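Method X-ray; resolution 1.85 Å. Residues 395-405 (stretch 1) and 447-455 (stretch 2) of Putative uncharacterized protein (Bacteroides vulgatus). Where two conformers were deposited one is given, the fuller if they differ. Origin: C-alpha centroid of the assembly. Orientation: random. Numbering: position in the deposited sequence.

Stretch 1, residues 395-405: GPGKDMKALIT
Stretch 2 447-455: YPKLFKVQT

Neither stretch forms regular helix or strand; the two extended loops run nearly antiparallel, their end-to-end directions 161° apart, and bury 610 Å² in total. Register is set by CA separations of 7.5 Å for Lys398–Gln454 and 5.7 Å for Ile404–Lys449.

At one end Gln454 (chi1 -55°, chi2 -150°, chi3 -17°) pairs its amide with the Lys398 backbone (phi/psi -119/157). Lys398 N donates to Gln454 OE1 (2.9 Å, 152°) and Gln454 NE2 donates to Lys398 O (2.9 Å, 155°), a match an amide suits by carrying donor and acceptor together. Gln454 OE1 also accepts a hydrogen bond from water 1 (2.7 Å), which also donates to Pro396 O (2.8 Å); Lys398 NZ reaches that same Pro396 O at 2.9 Å.

Centrally, selenomethionine Met400 (m, t, m) lays CE over one face of the Phe451 ring (chi1 -72°, chi2 -64°), 3.7 Å from its centroid and 25° off the normal. Lys401 O lies at the ring edge, 3.3 Å from Phe451 CE1.

Beyond, Leu403 (m, t) points toward stretch 2, its apolar branch packing with Leu403 CG 4.3 Å from Phe451 CD1 and Leu403 CD1 3.2 Å from Leu450 O. Ile404 CD1 packs 3.9 Å from CB of Pro448, a residue preceded by a cis peptide bond. Waters satisfy Lys449 O, Lys449 NZ and Leu403 O: water 2 donates to Lys449 O (2.6 Å), while water 4 accepts from Lys449 NZ (2.8 Å) and donates to Leu403 O (2.7 Å).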

# COMPACT_ATOMS: atom_id res chain seq x y z
N GLY A 395 11.85 28.95 7.71
CA GLY A 395 10.94 28.39 8.70
C GLY A 395 11.62 27.61 9.83
O GLY A 395 12.87 27.62 9.94
N PRO A 396 10.81 26.94 10.67
CA PRO A 396 11.28 26.31 11.91
C PRO A 396 11.80 24.88 11.77
O PRO A 396 12.03 24.24 12.78
CB PRO A 396 10.02 26.31 12.78
CG PRO A 396 8.90 26.10 11.75
CD PRO A 396 9.35 26.80 10.50
N GLY A 397 11.97 24.39 10.54
CA GLY A 397 12.50 23.05 10.34
C GLY A 397 13.93 22.87 10.86
O GLY A 397 14.68 23.85 10.94
N LYS A 398 14.25 21.63 11.23
CA LYS A 398 15.59 21.29 11.71
C LYS A 398 16.24 20.26 10.81
O LYS A 398 15.56 19.52 10.11
CB LYS A 398 15.55 20.76 13.16
CG LYS A 398 15.63 21.87 14.23
CD LYS A 398 14.28 22.31 14.71
CE LYS A 398 14.30 23.74 15.25
NZ LYS A 398 12.92 24.23 15.53
N ASP A 399 17.57 20.23 10.85
CA ASP A 399 18.35 19.20 10.22
C ASP A 399 18.08 17.86 10.92
O ASP A 399 17.73 17.82 12.09
CB ASP A 399 19.86 19.51 10.32
CG ASP A 399 20.25 20.82 9.64
OD1 ASP A 399 19.45 21.37 8.85
OD2 ASP A 399 21.37 21.31 9.91
N MSE A 400 18.26 16.76 10.19
CA MSE A 400 18.11 15.44 10.81
C MSE A 400 19.18 14.49 10.24
O MSE A 400 19.32 14.32 9.01
CB MSE A 400 16.71 14.85 10.55
CG MSE A 400 15.56 15.72 11.01
SE MSE A 400 13.83 14.91 10.65
CE MSE A 400 13.87 14.94 8.68
N LYS A 401 19.90 13.84 11.15
CA LYS A 401 20.87 12.83 10.79
C LYS A 401 20.15 11.61 10.19
O LYS A 401 19.11 11.16 10.71
CB LYS A 401 21.66 12.42 12.04
CG LYS A 401 22.85 11.55 11.76
CD LYS A 401 24.00 12.40 11.24
CE LYS A 401 25.22 11.57 10.87
NZ LYS A 401 25.00 10.77 9.62
N ALA A 402 20.70 11.07 9.10
CA ALA A 402 20.09 9.89 8.45
C ALA A 402 19.96 8.76 9.44
O ALA A 402 20.93 8.37 10.12
CB ALA A 402 20.90 9.41 7.24
N LEU A 403 18.76 8.24 9.55
CA LEU A 403 18.53 7.09 10.42
C LEU A 403 18.92 5.76 9.77
O LEU A 403 19.24 4.80 10.45
CB LEU A 403 17.08 7.01 10.84
CG LEU A 403 16.49 8.19 11.61
CD1 LEU A 403 15.08 7.80 12.04
CD2 LEU A 403 17.37 8.59 12.82
N ILE A 404 18.86 5.71 8.44
CA ILE A 404 19.17 4.48 7.69
C ILE A 404 20.65 4.47 7.34
O ILE A 404 21.15 5.42 6.73
CB ILE A 404 18.32 4.39 6.41
CG1 ILE A 404 16.81 4.52 6.73
CG2 ILE A 404 18.62 3.07 5.71
CD1 ILE A 404 15.86 4.89 5.52
N THR A 405 21.36 3.43 7.78
CA THR A 405 22.77 3.28 7.51
C THR A 405 23.09 2.06 6.61
O THR A 405 24.23 1.90 6.18
CB THR A 405 23.57 3.18 8.81
OG1 THR A 405 23.10 2.05 9.56
CG2 THR A 405 23.41 4.49 9.63
N TYR A 447 10.73 -0.87 9.16
CA TYR A 447 11.58 -0.52 8.03
C TYR A 447 10.75 0.01 6.87
O TYR A 447 9.61 -0.40 6.66
CB TYR A 447 12.38 -1.72 7.57
CG TYR A 447 13.22 -2.37 8.68
CD1 TYR A 447 14.07 -1.61 9.46
CD2 TYR A 447 13.15 -3.74 8.93
CE1 TYR A 447 14.83 -2.19 10.50
CE2 TYR A 447 13.95 -4.33 9.93
CZ TYR A 447 14.76 -3.54 10.73
OH TYR A 447 15.53 -4.12 11.74
N PRO A 448 11.31 0.96 6.10
CA PRO A 448 12.58 1.61 6.36
C PRO A 448 12.50 2.51 7.57
O PRO A 448 11.38 2.79 8.06
CB PRO A 448 12.80 2.46 5.11
CG PRO A 448 11.41 2.80 4.66
CD PRO A 448 10.59 1.57 4.98
N LYS A 449 13.67 2.95 8.06
CA LYS A 449 13.74 3.82 9.25
C LYS A 449 13.44 5.26 8.88
O LYS A 449 14.35 6.10 8.67
CB LYS A 449 15.12 3.68 9.89
CG LYS A 449 15.40 2.30 10.40
CD LYS A 449 16.72 2.30 11.22
CE LYS A 449 17.17 0.92 11.59
NZ LYS A 449 18.44 1.01 12.31
N LEU A 450 12.15 5.55 8.77
CA LEU A 450 11.65 6.87 8.48
C LEU A 450 12.10 7.90 9.52
O LEU A 450 12.12 7.62 10.73
CB LEU A 450 10.10 6.85 8.44
CG LEU A 450 9.36 5.95 7.43
CD1 LEU A 450 7.83 6.16 7.56
CD2 LEU A 450 9.81 6.18 6.00
N PHE A 451 12.43 9.10 9.04
CA PHE A 451 12.64 10.23 9.92
C PHE A 451 11.39 10.43 10.77
O PHE A 451 10.27 10.37 10.26
CB PHE A 451 12.88 11.52 9.12
CG PHE A 451 14.22 11.58 8.45
CD1 PHE A 451 15.38 11.59 9.20
CD2 PHE A 451 14.30 11.70 7.07
CE1 PHE A 451 16.60 11.67 8.60
CE2 PHE A 451 15.53 11.77 6.44
CZ PHE A 451 16.69 11.77 7.21
N LYS A 452 11.61 10.72 12.05
CA LYS A 452 10.51 11.03 13.00
C LYS A 452 9.98 12.45 12.85
O LYS A 452 10.70 13.33 12.43
CB LYS A 452 10.98 10.88 14.44
CG LYS A 452 11.85 9.66 14.76
CD LYS A 452 11.22 8.32 14.46
CE LYS A 452 12.07 7.17 15.02
NZ LYS A 452 11.48 5.82 14.79
N VAL A 453 8.72 12.66 13.24
CA VAL A 453 8.13 13.98 13.17
C VAL A 453 8.94 14.96 14.01
O VAL A 453 9.44 14.61 15.06
CB VAL A 453 6.61 14.00 13.58
CG1 VAL A 453 5.80 13.11 12.65
CG2 VAL A 453 6.41 13.64 15.07
N GLN A 454 9.09 16.19 13.53
CA GLN A 454 9.88 17.18 14.26
C GLN A 454 9.08 17.75 15.42
O GLN A 454 9.64 18.04 16.49
CB GLN A 454 10.32 18.30 13.32
CG GLN A 454 11.08 17.76 12.11
CD GLN A 454 12.10 18.73 11.58
OE1 GLN A 454 12.06 19.92 11.89
NE2 GLN A 454 13.02 18.22 10.76
N THR A 455 7.77 17.89 15.21
CA THR A 455 6.81 18.36 16.21
C THR A 455 5.66 17.36 16.31
O THR A 455 5.10 16.94 15.28
CB THR A 455 6.26 19.75 15.85
OG1 THR A 455 7.33 20.72 15.92
CG2 THR A 455 5.09 20.17 16.78
O HOH W 1 10.80 21.76 13.38
O HOH W 2 15.67 8.30 8.01
O HOH W 3 18.90 4.14 13.10
O HOH W 4 20.51 2.59 11.29